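PDB 1U9C: Apc35852 from Geobacillus stearothermophilus, which is of unknown function but belongs to the DJ-1/PfpI family, whose members include chaperone-like proteins and cysteine proteases. Local coordinates for residues E29-Y43 with P206-L220. Numbering follows the deposited sequence.
Sequences EEFAVPYLVFQEKGY and PQSSRSTAEKVVAAL
Glu30 and Pro34 of helix 29-40 meet Ser209 and Ala213 of helix 209-220; the axes come within 8.5 Å at closest and cross at -36°, N-termini at the same end. The backbones come close at Pro34 and Ala213, with CA atoms 5.2 Å apart. No direct hydrogen bond crosses the interface; the packing is apolar in its middle and more polar near Glu29 and Ser209. Ser209 is a knob among Glu29, Glu30, Val33 and Pro34. Its OG donates to Pro206 O at 2.8 Å, within segment 206-220. Val37 fits in turn among Arg210, Ala213, Glu214 and Val217. Its CG1, anti to the backbone N (chi1 167°), reaches CG2 of Val217 at 3.7 Å. The guanidinium of Arg210 lays one face over Val33 CG1. Phe38 brings CE1 to within 3.8 Å of Val216 CG1, while Val217 CG2 lies at the ring edge. Tyr43 follows a Schellman turn at Gly42. Its CE2 packs 3.6 Å from Leu220 CD1, and its OH rests by Leu220 CB and Val217 CG1. With an alanine here, the loss of ring and OH would probably leave a gap against Leu220 and Val217. Lys41 lays its chain along Val217 and pairs with Glu221. Near the N-terminal ends, Glu30 OE2 lies 3.3 Å from Pro206 CG. The same OE2 is near the cysteine-sulfinic acid at position 129. These knobs-into-holes neighbours belong to the family's alpha/beta fold, built round a mainly parallel sheet. Phe38 also packs on Val8 and Val45, and Tyr43 on Val8, so segment 29-43 rests on strands 7-12 and 44-49, with helix 209-220 beside it.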
loop_
_atom_site.group_PDB
_atom_site.type_symbol
_atom_site.label_atom_id
_atom_site.label_comp_id
_atom_site.label_asym_id
_atom_site.label_seq_id
_atom_site.Cartn_x
_atom_site.Cartn_y
_atom_site.Cartn_z
ATOM N N GLU A 29 -8.014 -5.117 6.571
ATOM C CA GLU A 29 -8.628 -5.589 5.349
ATOM C C GLU A 29 -7.742 -5.324 4.151
ATOM O O GLU A 29 -7.807 -6.041 3.139
ATOM C CB GLU A 29 -10.023 -4.903 5.146
ATOM C CG GLU A 29 -10.696 -5.185 3.810
ATOM C CD GLU A 29 -12.018 -4.510 3.604
ATOM O OE1 GLU A 29 -12.397 -3.587 4.362
ATOM O OE2 GLU A 29 -12.650 -4.926 2.598
ATOM N N GLU A 30 -7.036 -4.214 4.172
ATOM C CA GLU A 30 -6.209 -3.804 3.046
ATOM C C GLU A 30 -5.046 -4.731 2.763
ATOM O O GLU A 30 -4.509 -4.720 1.661
ATOM C CB GLU A 30 -5.750 -2.375 3.225
ATOM C CG GLU A 30 -6.916 -1.377 3.156
ATOM C CD GLU A 30 -6.576 -0.000 3.532
ATOM O OE1 GLU A 30 -5.447 0.347 3.695
ATOM O OE2 GLU A 30 -7.602 0.759 3.695
ATOM N N PHE A 31 -4.634 -5.475 3.770
ATOM C CA PHE A 31 -3.708 -6.602 3.628
ATOM C C PHE A 31 -4.463 -7.903 3.346
ATOM O O PHE A 31 -4.126 -8.622 2.413
ATOM C CB PHE A 31 -2.864 -6.778 4.893
ATOM C CG PHE A 31 -1.990 -7.973 4.843
ATOM C CD1 PHE A 31 -0.817 -7.974 4.115
ATOM C CD2 PHE A 31 -2.367 -9.175 5.443
ATOM C CE1 PHE A 31 -0.038 -9.116 4.028
ATOM C CE2 PHE A 31 -1.593 -10.286 5.372
ATOM C CZ PHE A 31 -0.441 -10.267 4.664
ATOM N N ALA A 32 -5.458 -8.201 4.169
ATOM C CA ALA A 32 -6.040 -9.540 4.157
ATOM C C ALA A 32 -6.778 -9.843 2.851
ATOM O O ALA A 32 -6.652 -10.937 2.299
ATOM C CB ALA A 32 -6.989 -9.743 5.338
ATOM N N VAL A 33 -7.569 -8.909 2.323
ATOM C CA VAL A 33 -8.329 -9.206 1.123
ATOM C C VAL A 33 -7.369 -9.402 -0.077
ATOM O O VAL A 33 -7.474 -10.388 -0.803
ATOM C CB VAL A 33 -9.384 -8.140 0.909
ATOM C CG1 VAL A 33 -9.836 -8.070 -0.543
ATOM C CG2 VAL A 33 -10.558 -8.358 1.883
ATOM N N PRO A 34 -6.421 -8.503 -0.320
ATOM C CA PRO A 34 -5.433 -8.753 -1.361
ATOM C C PRO A 34 -4.633 -10.040 -1.167
ATOM O O PRO A 34 -4.384 -10.756 -2.151
ATOM C CB PRO A 34 -4.582 -7.469 -1.351
ATOM C CG PRO A 34 -5.562 -6.438 -0.876
ATOM C CD PRO A 34 -6.295 -7.143 0.222
ATOM N N TYR A 35 -4.188 -10.286 0.050
ATOM C CA TYR A 35 -3.402 -11.505 0.328
ATOM C C TYR A 35 -4.221 -12.736 -0.119
ATOM O O TYR A 35 -3.672 -13.598 -0.828
ATOM C CB TYR A 35 -3.109 -11.568 1.834
ATOM C CG TYR A 35 -2.306 -12.796 2.284
ATOM C CD1 TYR A 35 -0.964 -12.795 2.190
ATOM C CD2 TYR A 35 -2.925 -13.903 2.802
ATOM C CE1 TYR A 35 -0.220 -13.885 2.598
ATOM C CE2 TYR A 35 -2.149 -15.002 3.231
ATOM C CZ TYR A 35 -0.821 -14.933 3.127
ATOM O OH TYR A 35 -0.054 -16.030 3.552
ATOM N N LEU A 36 -5.480 -12.791 0.244
ATOM C CA LEU A 36 -6.313 -13.950 -0.102
ATOM C C LEU A 36 -6.477 -14.023 -1.628
ATOM O O LEU A 36 -6.411 -15.126 -2.213
ATOM C CB LEU A 36 -7.699 -13.840 0.582
ATOM C CG LEU A 36 -8.772 -14.887 0.287
ATOM C CD1 LEU A 36 -8.272 -16.226 0.775
ATOM C CD2 LEU A 36 -10.130 -14.568 0.885
ATOM N N VAL A 37 -6.750 -12.909 -2.326
ATOM C CA VAL A 37 -6.830 -12.888 -3.783
ATOM C C VAL A 37 -5.571 -13.465 -4.401
ATOM O O VAL A 37 -5.629 -14.345 -5.302
ATOM C CB VAL A 37 -7.108 -11.431 -4.323
ATOM C CG1 VAL A 37 -6.871 -11.317 -5.865
ATOM C CG2 VAL A 37 -8.520 -10.954 -3.966
ATOM N N PHE A 38 -4.403 -12.993 -3.947
ATOM C CA PHE A 38 -3.148 -13.474 -4.519
ATOM C C PHE A 38 -2.878 -14.952 -4.218
ATOM O O PHE A 38 -2.436 -15.702 -5.093
ATOM C CB PHE A 38 -1.983 -12.587 -4.043
ATOM C CG PHE A 38 -2.108 -11.131 -4.420
ATOM C CD1 PHE A 38 -2.703 -10.709 -5.592
ATOM C CD2 PHE A 38 -1.612 -10.165 -3.565
ATOM C CE1 PHE A 38 -2.809 -9.385 -5.908
ATOM C CE2 PHE A 38 -1.725 -8.841 -3.894
ATOM C CZ PHE A 38 -2.321 -8.458 -5.064
ATOM N N GLN A 39 -3.157 -15.371 -2.992
ATOM C CA GLN A 39 -3.031 -16.799 -2.661
ATOM C C GLN A 39 -3.965 -17.639 -3.539
ATOM O O GLN A 39 -3.510 -18.711 -4.026
ATOM C CB GLN A 39 -3.338 -17.008 -1.167
ATOM C CG GLN A 39 -2.284 -16.485 -0.268
ATOM C CD GLN A 39 -1.000 -17.235 -0.414
ATOM O OE1 GLN A 39 0.054 -16.673 -0.700
ATOM N NE2 GLN A 39 -1.103 -18.540 -0.314
ATOM N N GLU A 40 -5.217 -17.199 -3.788
ATOM C CA GLU A 40 -6.209 -17.957 -4.644
ATOM C C GLU A 40 -5.690 -18.118 -6.043
ATOM O O GLU A 40 -6.019 -19.095 -6.735
ATOM C CB GLU A 40 -7.552 -17.190 -4.702
ATOM C CG GLU A 40 -8.435 -17.290 -3.458
ATOM C CD GLU A 40 -9.605 -16.283 -3.398
ATOM O OE1 GLU A 40 -9.675 -15.236 -4.105
ATOM O OE2 GLU A 40 -10.523 -16.502 -2.576
ATOM N N LYS A 41 -4.954 -17.162 -6.549
ATOM C CA LYS A 41 -4.420 -17.240 -7.875
ATOM C C LYS A 41 -3.180 -18.113 -7.942
ATOM O O LYS A 41 -2.649 -18.354 -9.045
ATOM C CB LYS A 41 -4.017 -15.848 -8.392
ATOM C CG LYS A 41 -5.136 -14.975 -8.830
ATOM C CD LYS A 41 -5.916 -15.534 -10.048
ATOM C CE LYS A 41 -5.142 -15.607 -11.334
ATOM N NZ LYS A 41 -6.041 -16.081 -12.469
ATOM N N GLY A 42 -2.672 -18.551 -6.800
ATOM C CA GLY A 42 -1.483 -19.380 -6.762
ATOM C C GLY A 42 -0.167 -18.642 -6.786
ATOM O O GLY A 42 0.871 -19.219 -7.047
ATOM N N TYR A 43 -0.207 -17.349 -6.493
ATOM C CA TYR A 43 0.999 -16.592 -6.458
ATOM C C TYR A 43 1.843 -16.900 -5.232
ATOM O O TYR A 43 1.323 -17.312 -4.179
ATOM C CB TYR A 43 0.698 -15.096 -6.494
ATOM C CG TYR A 43 -0.050 -14.598 -7.713
ATOM C CD1 TYR A 43 -0.025 -15.261 -8.952
ATOM C CD2 TYR A 43 -0.760 -13.404 -7.633
ATOM C CE1 TYR A 43 -0.705 -14.737 -10.068
ATOM C CE2 TYR A 43 -1.419 -12.907 -8.708
ATOM C CZ TYR A 43 -1.407 -13.547 -9.923
ATOM O OH TYR A 43 -2.075 -13.049 -11.023
ATOM N N PRO A 206 -10.583 1.453 2.250
ATOM C CA PRO A 206 -10.676 0.024 2.550
ATOM C C PRO A 206 -11.589 -0.702 1.614
ATOM O O PRO A 206 -11.342 -1.824 1.244
ATOM C CB PRO A 206 -11.189 -0.005 4.009
ATOM C CG PRO A 206 -10.743 1.229 4.569
ATOM C CD PRO A 206 -10.799 2.267 3.454
ATOM N N GLN A 207 -12.638 -0.019 1.198
ATOM C CA GLN A 207 -13.614 -0.557 0.279
ATOM C C GLN A 207 -13.076 -0.805 -1.141
ATOM O O GLN A 207 -13.745 -1.463 -1.969
ATOM C CB GLN A 207 -14.831 0.397 0.183
ATOM C CG GLN A 207 -15.609 0.640 1.499
ATOM C CD GLN A 207 -14.937 1.555 2.526
ATOM O OE1 GLN A 207 -14.014 2.305 2.235
ATOM N NE2 GLN A 207 -15.476 1.543 3.758
ATOM N N SER A 208 -11.882 -0.284 -1.421
ATOM C CA SER A 208 -11.204 -0.480 -2.712
ATOM C C SER A 208 -10.184 -1.624 -2.710
ATOM O O SER A 208 -9.489 -1.795 -3.728
ATOM C CB SER A 208 -10.475 0.809 -3.045
ATOM O OG SER A 208 -11.356 1.921 -2.982
ATOM N N SER A 209 -10.039 -2.348 -1.602
ATOM C CA SER A 209 -8.969 -3.356 -1.464
ATOM C C SER A 209 -9.077 -4.439 -2.508
ATOM O O SER A 209 -8.100 -4.774 -3.190
ATOM C CB SER A 209 -8.989 -3.966 -0.079
ATOM O OG SER A 209 -8.765 -2.985 0.934
ATOM N N ARG A 210 -10.263 -4.995 -2.688
ATOM C CA ARG A 210 -10.453 -6.040 -3.626
ATOM C C ARG A 210 -10.200 -5.638 -5.083
ATOM O O ARG A 210 -9.469 -6.308 -5.817
ATOM C CB ARG A 210 -11.820 -6.686 -3.499
ATOM C CG ARG A 210 -11.955 -7.908 -4.329
ATOM C CD ARG A 210 -13.273 -8.687 -4.074
ATOM N NE ARG A 210 -13.311 -9.056 -2.659
ATOM C CZ ARG A 210 -12.810 -10.172 -2.122
ATOM N NH1 ARG A 210 -12.287 -11.143 -2.886
ATOM N NH2 ARG A 210 -12.906 -10.342 -0.809
ATOM N N SER A 211 -10.728 -4.487 -5.487
ATOM C CA SER A 211 -10.608 -4.047 -6.863
ATOM C C SER A 211 -9.177 -3.711 -7.199
ATOM O O SER A 211 -8.711 -3.971 -8.298
ATOM C CB SER A 211 -11.526 -2.858 -7.218
ATOM O OG SER A 211 -11.222 -1.672 -6.523
ATOM N N THR A 212 -8.452 -3.192 -6.216
ATOM C CA THR A 212 -7.034 -2.892 -6.408
ATOM C C THR A 212 -6.303 -4.183 -6.659
ATOM O O THR A 212 -5.493 -4.284 -7.606
ATOM C CB THR A 212 -6.450 -2.133 -5.173
ATOM O OG1 THR A 212 -7.204 -0.925 -4.973
ATOM C CG2 THR A 212 -5.030 -1.642 -5.447
ATOM N N ALA A 213 -6.530 -5.168 -5.820
ATOM C CA ALA A 213 -5.903 -6.471 -6.006
ATOM C C ALA A 213 -6.249 -7.099 -7.348
ATOM O O ALA A 213 -5.407 -7.706 -7.985
ATOM C CB ALA A 213 -6.253 -7.417 -4.875
ATOM N N GLU A 214 -7.491 -6.946 -7.800
ATOM C CA GLU A 214 -7.887 -7.543 -9.063
ATOM C C GLU A 214 -7.227 -6.862 -10.250
ATOM O O GLU A 214 -6.950 -7.488 -11.301
ATOM C CB GLU A 214 -9.420 -7.567 -9.190
ATOM C CG GLU A 214 -10.104 -8.450 -8.155
ATOM C CD GLU A 214 -9.800 -9.941 -8.287
ATOM O OE1 GLU A 214 -9.213 -10.354 -9.317
ATOM O OE2 GLU A 214 -10.174 -10.725 -7.372
ATOM N N LYS A 215 -6.939 -5.579 -10.141
ATOM C CA LYS A 215 -6.136 -4.918 -11.157
ATOM C C LYS A 215 -4.713 -5.466 -11.246
ATOM O O LYS A 215 -4.154 -5.580 -12.327
ATOM C CB LYS A 215 -6.109 -3.377 -10.989
ATOM C CG LYS A 215 -7.414 -2.661 -11.422
ATOM C CD LYS A 215 -7.450 -1.164 -11.043
ATOM C CE LYS A 215 -8.649 -0.440 -11.650
ATOM N NZ LYS A 215 -9.964 -0.860 -11.042
ATOM N N VAL A 216 -4.130 -5.775 -10.075
ATOM C CA VAL A 216 -2.798 -6.406 -10.033
ATOM C C VAL A 216 -2.853 -7.730 -10.731
ATOM O O VAL A 216 -2.003 -8.038 -11.546
ATOM C CB VAL A 216 -2.274 -6.486 -8.598
ATOM C CG1 VAL A 216 -0.997 -7.267 -8.527
ATOM C CG2 VAL A 216 -2.103 -5.067 -8.040
ATOM N N VAL A 217 -3.850 -8.535 -10.418
ATOM C CA VAL A 217 -3.997 -9.844 -11.048
ATOM C C VAL A 217 -4.092 -9.711 -12.571
ATOM O O VAL A 217 -3.427 -10.411 -13.296
ATOM C CB VAL A 217 -5.272 -10.616 -10.496
ATOM C CG1 VAL A 217 -5.591 -11.843 -11.328
ATOM C CG2 VAL A 217 -5.080 -10.982 -9.039
ATOM N N ALA A 218 -4.897 -8.749 -13.037
ATOM C CA ALA A 218 -5.042 -8.556 -14.481
ATOM C C ALA A 218 -3.719 -8.180 -15.131
ATOM O O ALA A 218 -3.341 -8.750 -16.153
ATOM C CB ALA A 218 -6.048 -7.439 -14.797
ATOM N N ALA A 219 -2.993 -7.232 -14.507
ATOM C CA ALA A 219 -1.681 -6.865 -15.033
ATOM C C ALA A 219 -0.693 -8.041 -15.042
ATOM O O ALA A 219 0.081 -8.200 -15.997
ATOM C CB ALA A 219 -1.115 -5.714 -14.253
ATOM N N LEU A 220 -0.703 -8.900 -14.012
ATOM C CA LEU A 220 0.167 -10.065 -13.995
ATOM C C LEU A 220 -0.241 -11.105 -15.040
ATOM O O LEU A 220 0.599 -11.730 -15.697
ATOM C CB LEU A 220 0.165 -10.649 -12.579
ATOM C CG LEU A 220 0.888 -9.815 -11.543
ATOM C CD1 LEU A 220 0.645 -10.402 -10.179
ATOM C CD2 LEU A 220 2.369 -9.806 -11.826
HETATM O O HOH W 1 -12.504 -4.465 -0.856
HETATM O O HOH W 2 -10.937 -13.652 -2.576
#